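Serine/threonine-protein kinase/endoribonuclease IRE1 (Saccharomyces cerevisiae, PDB 2BE1) senses unfolded proteins in the endoplasmic reticulum through its lumenal domain, the part in this structure, and in response splices HAC1 precursor mRNA. Local coordinates at residues E54-E62 with I69-G77. Residues are numbered along the deposited sequence; the frame is centred on the assembly and turned at random.
Sequences ETYETLIIE and IYYFNAHQG
Glu57 and Tyr71, diagonal neighbours on one face of an antiparallel hairpin, meet at the tyrosine's hydroxyl edge. The carboxylate carbon lies in the ring plane while the carboxylate itself stands 82° to it, and OE2 of Glu57 is 2.9 Å from OH of Tyr71. Chi1 of -65° sets CG of Glu57 beside its backbone N, 3.8 Å from CB of Asn73, its non-hydrogen-bonded partner; the extended chain beyond carries the carboxylate to Tyr71. Shortening Glu57 to an alanine is likely to take the carboxylate from beside the Tyr71 hydroxyl and remove the CG contact with Asn73. Farther along this face, CD1 of Leu59 reaches CG2 of Ile69 at 4.0 Å. On the other face Ile60 and Phe72 lie alongside each other, their chains directed alike, with CD1 of Ile60 3.9 Å from CB of Phe72. Reciprocal backbone bonds join Ile60 with Tyr70 and Thr58 with Phe72 (Phe72 N to Thr58 O, 3.2 Å); past the strand end, Ala74 N donates to Tyr56 O at 2.8 Å. Strand axes 152° apart fit this ladder. Strand 77-84 pairs with strand 68-73, completing a three-stranded meander of the lumenal domain; Ile85 of helix 85-89 packs on Ile61 and Ile69, whereas Trp290 of strand 290-294 meets Thr58 and Ile60 on the opposite face.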
ATOM      1  N   GLU A  54       6.474  -4.669 -32.383  1.00 68.18           N
ATOM      2  CA  GLU A  54       5.690  -5.810 -32.850  1.00 69.43           C
ATOM      3  C   GLU A  54       4.185  -5.422 -32.783  1.00 68.50           C
ATOM      4  O   GLU A  54       3.550  -5.232 -33.835  1.00 68.76           O
ATOM      5  CB  GLU A  54       6.050  -7.098 -32.091  1.00 69.12           C
ATOM      6  CG  GLU A  54       5.948  -6.954 -30.568  1.00 72.20           C
ATOM      7  CD  GLU A  54       6.259  -8.239 -29.804  1.00 72.87           C
ATOM      8  OE1 GLU A  54       7.454  -8.509 -29.542  1.00 77.65           O
ATOM      9  OE2 GLU A  54       5.309  -8.971 -29.429  1.00 76.84           O
ATOM     10  N   THR A  55       3.628  -5.260 -31.572  1.00 67.93           N
ATOM     11  CA  THR A  55       2.258  -4.701 -31.398  1.00 66.87           C
ATOM     12  C   THR A  55       2.275  -3.176 -31.437  1.00 66.06           C
ATOM     13  O   THR A  55       3.120  -2.570 -30.763  1.00 66.78           O
ATOM     14  CB  THR A  55       1.581  -5.089 -30.054  1.00 67.16           C
ATOM     15  OG1 THR A  55       0.634  -4.060 -29.738  1.00 67.58           O
ATOM     16  CG2 THR A  55       2.589  -5.250 -28.851  1.00 66.16           C
ATOM     17  N   TYR A  56       1.361  -2.533 -32.168  1.00 64.39           N
ATOM     18  CA  TYR A  56       1.492  -1.044 -32.319  1.00 62.79           C
ATOM     19  C   TYR A  56       0.873  -0.241 -31.167  1.00 60.71           C
ATOM     20  O   TYR A  56       0.118   0.722 -31.393  1.00 60.01           O
ATOM     21  CB  TYR A  56       0.966  -0.559 -33.659  1.00 63.44           C
ATOM     22  CG  TYR A  56       1.558  -1.330 -34.794  1.00 64.94           C
ATOM     23  CD1 TYR A  56       2.940  -1.520 -34.874  1.00 65.75           C
ATOM     24  CD2 TYR A  56       0.740  -1.900 -35.792  1.00 66.28           C
ATOM     25  CE1 TYR A  56       3.510  -2.244 -35.945  1.00 66.51           C
ATOM     26  CE2 TYR A  56       1.291  -2.619 -36.875  1.00 66.54           C
ATOM     27  CZ  TYR A  56       2.682  -2.785 -36.949  1.00 65.95           C
ATOM     28  OH  TYR A  56       3.257  -3.488 -38.005  1.00 64.94           O
ATOM     29  N   GLU A  57       1.216  -0.660 -29.944  1.00 57.94           N
ATOM     30  CA  GLU A  57       0.615  -0.172 -28.721  1.00 55.01           C
ATOM     31  C   GLU A  57       1.659   0.146 -27.731  1.00 51.56           C
ATOM     32  O   GLU A  57       2.689  -0.524 -27.682  1.00 51.39           O
ATOM     33  CB  GLU A  57      -0.114  -1.275 -28.020  1.00 55.72           C
ATOM     34  CG  GLU A  57      -1.253  -1.836 -28.692  1.00 59.36           C
ATOM     35  CD  GLU A  57      -1.689  -2.941 -27.858  1.00 64.56           C
ATOM     36  OE1 GLU A  57      -1.090  -3.028 -26.761  1.00 66.38           O
ATOM     37  OE2 GLU A  57      -2.599  -3.697 -28.261  1.00 68.49           O
ATOM     38  N   THR A  58       1.313   1.067 -26.844  1.00 47.16           N
ATOM     39  CA  THR A  58       2.198   1.442 -25.810  1.00 42.78           C
ATOM     40  C   THR A  58       1.434   1.890 -24.563  1.00 39.89           C
ATOM     41  O   THR A  58       0.329   2.454 -24.649  1.00 39.00           O
ATOM     42  CB  THR A  58       3.122   2.476 -26.384  1.00 42.74           C
ATOM     43  OG1 THR A  58       4.333   2.528 -25.632  1.00 42.24           O
ATOM     44  CG2 THR A  58       2.451   3.780 -26.402  1.00 43.98           C
ATOM     45  N   LEU A  59       2.005   1.600 -23.398  1.00 36.80           N
ATOM     46  CA  LEU A  59       1.384   1.986 -22.135  1.00 34.65           C
ATOM     47  C   LEU A  59       1.851   3.339 -21.726  1.00 33.17           C
ATOM     48  O   LEU A  59       3.052   3.610 -21.830  1.00 33.67           O
ATOM     49  CB  LEU A  59       1.744   1.020 -21.023  1.00 34.59           C
ATOM     50  CG  LEU A  59       0.836   1.105 -19.793  1.00 34.10           C
ATOM     51  CD1 LEU A  59      -0.625   1.171 -20.173  1.00 32.63           C
ATOM     52  CD2 LEU A  59       1.059  -0.039 -18.873  1.00 33.33           C
ATOM     53  N   ILE A  60       0.930   4.178 -21.255  1.00 30.93           N
ATOM     54  CA  ILE A  60       1.244   5.562 -20.970  1.00 29.41           C
ATOM     55  C   ILE A  60       0.550   5.980 -19.723  1.00 29.31           C
ATOM     56  O   ILE A  60      -0.671   5.846 -19.643  1.00 29.87           O
ATOM     57  CB  ILE A  60       0.720   6.470 -22.078  1.00 29.51           C
ATOM     58  CG1 ILE A  60       1.398   6.104 -23.393  1.00 28.94           C
ATOM     59  CG2 ILE A  60       0.989   7.947 -21.756  1.00 28.84           C
ATOM     60  CD1 ILE A  60       0.695   6.517 -24.568  1.00 26.52           C
ATOM     61  N   ILE A  61       1.294   6.516 -18.744  1.00 28.58           N
ATOM     62  CA  ILE A  61       0.627   7.109 -17.535  1.00 27.34           C
ATOM     63  C   ILE A  61       0.832   8.600 -17.324  1.00 27.25           C
ATOM     64  O   ILE A  61       1.856   9.207 -17.730  1.00 27.46           O
ATOM     65  CB  ILE A  61       1.032   6.433 -16.287  1.00 27.23           C
ATOM     66  CG1 ILE A  61       2.465   6.792 -16.000  1.00 27.61           C
ATOM     67  CG2 ILE A  61       0.883   4.887 -16.437  1.00 25.83           C
ATOM     68  CD1 ILE A  61       3.164   5.630 -15.399  1.00 31.81           C
ATOM     69  N   GLU A  62      -0.170   9.226 -16.739  1.00 27.04           N
ATOM     70  CA  GLU A  62      -0.003  10.641 -16.465  1.00 27.34           C
ATOM     71  C   GLU A  62       0.680  10.686 -15.099  1.00 28.30           C
ATOM     72  O   GLU A  62       0.163  10.132 -14.112  1.00 28.95           O
ATOM     73  CB  GLU A  62      -1.313  11.405 -16.460  1.00 26.39           C
ATOM     74  CG  GLU A  62      -1.164  12.801 -15.930  1.00 25.47           C
ATOM     75  CD  GLU A  62      -2.473  13.553 -15.935  1.00 24.68           C
ATOM     76  OE1 GLU A  62      -2.551  14.748 -16.359  1.00 24.62           O
ATOM     77  OE2 GLU A  62      -3.455  12.928 -15.534  1.00 26.62           O
ATOM     78  N   ILE A  69      -3.976   6.174 -16.031  1.00 28.00           N
ATOM     79  CA  ILE A  69      -3.515   5.331 -17.119  1.00 27.87           C
ATOM     80  C   ILE A  69      -4.204   5.619 -18.437  1.00 29.00           C
ATOM     81  O   ILE A  69      -5.452   5.564 -18.536  1.00 29.59           O
ATOM     82  CB  ILE A  69      -3.777   3.887 -16.837  1.00 27.46           C
ATOM     83  CG1 ILE A  69      -3.008   3.504 -15.583  1.00 26.36           C
ATOM     84  CG2 ILE A  69      -3.511   3.029 -18.127  1.00 25.23           C
ATOM     85  CD1 ILE A  69      -3.650   2.430 -14.877  1.00 25.54           C
ATOM     86  N   TYR A  70      -3.362   5.911 -19.435  1.00 29.20           N
ATOM     87  CA  TYR A  70      -3.740   6.044 -20.846  1.00 29.40           C
ATOM     88  C   TYR A  70      -3.079   5.013 -21.744  1.00 30.93           C
ATOM     89  O   TYR A  70      -2.173   4.272 -21.365  1.00 31.67           O
ATOM     90  CB  TYR A  70      -3.257   7.350 -21.352  1.00 28.27           C
ATOM     91  CG  TYR A  70      -4.014   8.488 -20.829  1.00 26.35           C
ATOM     92  CD1 TYR A  70      -5.026   9.031 -21.550  1.00 26.35           C
ATOM     93  CD2 TYR A  70      -3.686   9.067 -19.641  1.00 25.45           C
ATOM     94  CE1 TYR A  70      -5.724  10.134 -21.100  1.00 27.03           C
ATOM     95  CE2 TYR A  70      -4.370  10.184 -19.171  1.00 26.28           C
ATOM     96  CZ  TYR A  70      -5.406  10.711 -19.904  1.00 26.87           C
ATOM     97  OH  TYR A  70      -6.135  11.805 -19.444  1.00 27.09           O
ATOM     98  N   TYR A  71      -3.476   4.986 -22.982  1.00 32.81           N
ATOM     99  CA  TYR A  71      -3.004   3.902 -23.788  1.00 35.07           C
ATOM    100  C   TYR A  71      -3.182   4.154 -25.290  1.00 35.08           C
ATOM    101  O   TYR A  71      -4.230   4.643 -25.749  1.00 35.18           O
ATOM    102  CB  TYR A  71      -3.818   2.744 -23.370  1.00 37.92           C
ATOM    103  CG  TYR A  71      -3.945   1.659 -24.371  1.00 41.74           C
ATOM    104  CD1 TYR A  71      -2.827   0.827 -24.627  1.00 45.95           C
ATOM    105  CD2 TYR A  71      -5.190   1.394 -25.007  1.00 42.76           C
ATOM    106  CE1 TYR A  71      -2.905  -0.267 -25.527  1.00 48.73           C
ATOM    107  CE2 TYR A  71      -5.308   0.333 -25.919  1.00 47.65           C
ATOM    108  CZ  TYR A  71      -4.139  -0.517 -26.188  1.00 48.73           C
ATOM    109  OH  TYR A  71      -4.180  -1.601 -27.102  1.00 47.39           O
ATOM    110  N   PHE A  72      -2.154   3.828 -26.066  1.00 34.65           N
ATOM    111  CA  PHE A  72      -2.168   4.198 -27.473  1.00 33.64           C
ATOM    112  C   PHE A  72      -1.860   3.025 -28.300  1.00 33.49           C
ATOM    113  O   PHE A  72      -0.843   2.375 -28.129  1.00 32.25           O
ATOM    114  CB  PHE A  72      -1.153   5.284 -27.780  1.00 33.70           C
ATOM    115  CG  PHE A  72      -1.014   5.617 -29.246  1.00 32.33           C
ATOM    116  CD1 PHE A  72      -0.238   4.826 -30.067  1.00 31.23           C
ATOM    117  CD2 PHE A  72      -1.611   6.769 -29.767  1.00 31.45           C
ATOM    118  CE1 PHE A  72      -0.111   5.130 -31.371  1.00 32.37           C
ATOM    119  CE2 PHE A  72      -1.496   7.107 -31.081  1.00 31.92           C
ATOM    120  CZ  PHE A  72      -0.760   6.293 -31.902  1.00 33.13           C
ATOM    121  N   ASN A  73      -2.778   2.803 -29.220  1.00 34.67           N
ATOM    122  CA  ASN A  73      -2.652   1.817 -30.260  1.00 36.13           C
ATOM    123  C   ASN A  73      -2.855   2.487 -31.615  1.00 36.71           C
ATOM    124  O   ASN A  73      -3.814   3.242 -31.802  1.00 36.88           O
ATOM    125  CB  ASN A  73      -3.670   0.698 -30.070  1.00 36.02           C
ATOM    126  CG  ASN A  73      -3.948  -0.045 -31.358  1.00 37.30           C
ATOM    127  OD1 ASN A  73      -3.499   0.337 -32.427  1.00 40.16           O
ATOM    128  ND2 ASN A  73      -4.662  -1.129 -31.258  1.00 40.25           N
ATOM    129  N   ALA A  74      -1.967   2.154 -32.557  1.00 37.61           N
ATOM    130  CA  ALA A  74      -1.917   2.777 -33.897  1.00 37.90           C
ATOM    131  C   ALA A  74      -3.198   2.588 -34.664  1.00 37.70           C
ATOM    132  O   ALA A  74      -3.497   3.391 -35.524  1.00 37.50           O
ATOM    133  CB  ALA A  74      -0.739   2.234 -34.703  1.00 37.97           C
ATOM    134  N   HIS A  75      -3.927   1.530 -34.336  1.00 37.82           N
ATOM    135  CA  HIS A  75      -5.284   1.303 -34.795  1.00 38.94           C
ATOM    136  C   HIS A  75      -6.361   2.219 -34.191  1.00 38.28           C
ATOM    137  O   HIS A  75      -7.267   2.639 -34.909  1.00 37.84           O
ATOM    138  CB  HIS A  75      -5.684  -0.157 -34.529  1.00 40.55           C
ATOM    139  CG  HIS A  75      -4.761  -1.186 -35.169  1.00 46.00           C
ATOM    140  ND1 HIS A  75      -4.454  -1.200 -36.533  1.00 47.82           N
ATOM    141  CD2 HIS A  75      -4.109  -2.261 -34.624  1.00 48.27           C
ATOM    142  CE1 HIS A  75      -3.641  -2.220 -36.788  1.00 48.09           C
ATOM    143  NE2 HIS A  75      -3.421  -2.881 -35.652  1.00 49.24           N
ATOM    144  N   GLN A  76      -6.340   2.514 -32.896  1.00 37.67           N
ATOM    145  CA  GLN A  76      -7.352   3.490 -32.456  1.00 38.02           C
ATOM    146  C   GLN A  76      -6.839   4.652 -31.660  1.00 37.25           C
ATOM    147  O   GLN A  76      -7.452   5.075 -30.691  1.00 37.05           O
ATOM    148  CB  GLN A  76      -8.517   2.889 -31.673  1.00 38.62           C
ATOM    149  CG  GLN A  76      -8.645   1.381 -31.628  1.00 42.63           C
ATOM    150  CD  GLN A  76      -7.983   0.806 -30.381  1.00 48.67           C
ATOM    151  OE1 GLN A  76      -8.622   0.122 -29.543  1.00 49.45           O
ATOM    152  NE2 GLN A  76      -6.673   1.104 -30.234  1.00 51.05           N
ATOM    153  N   GLY A  77      -5.716   5.190 -32.085  1.00 36.46           N
ATOM    154  CA  GLY A  77      -5.113   6.292 -31.373  1.00 34.91           C
ATOM    155  C   GLY A  77      -5.054   6.095 -29.881  1.00 33.67           C
ATOM    156  O   GLY A  77      -4.955   4.977 -29.377  1.00 33.27           O
TER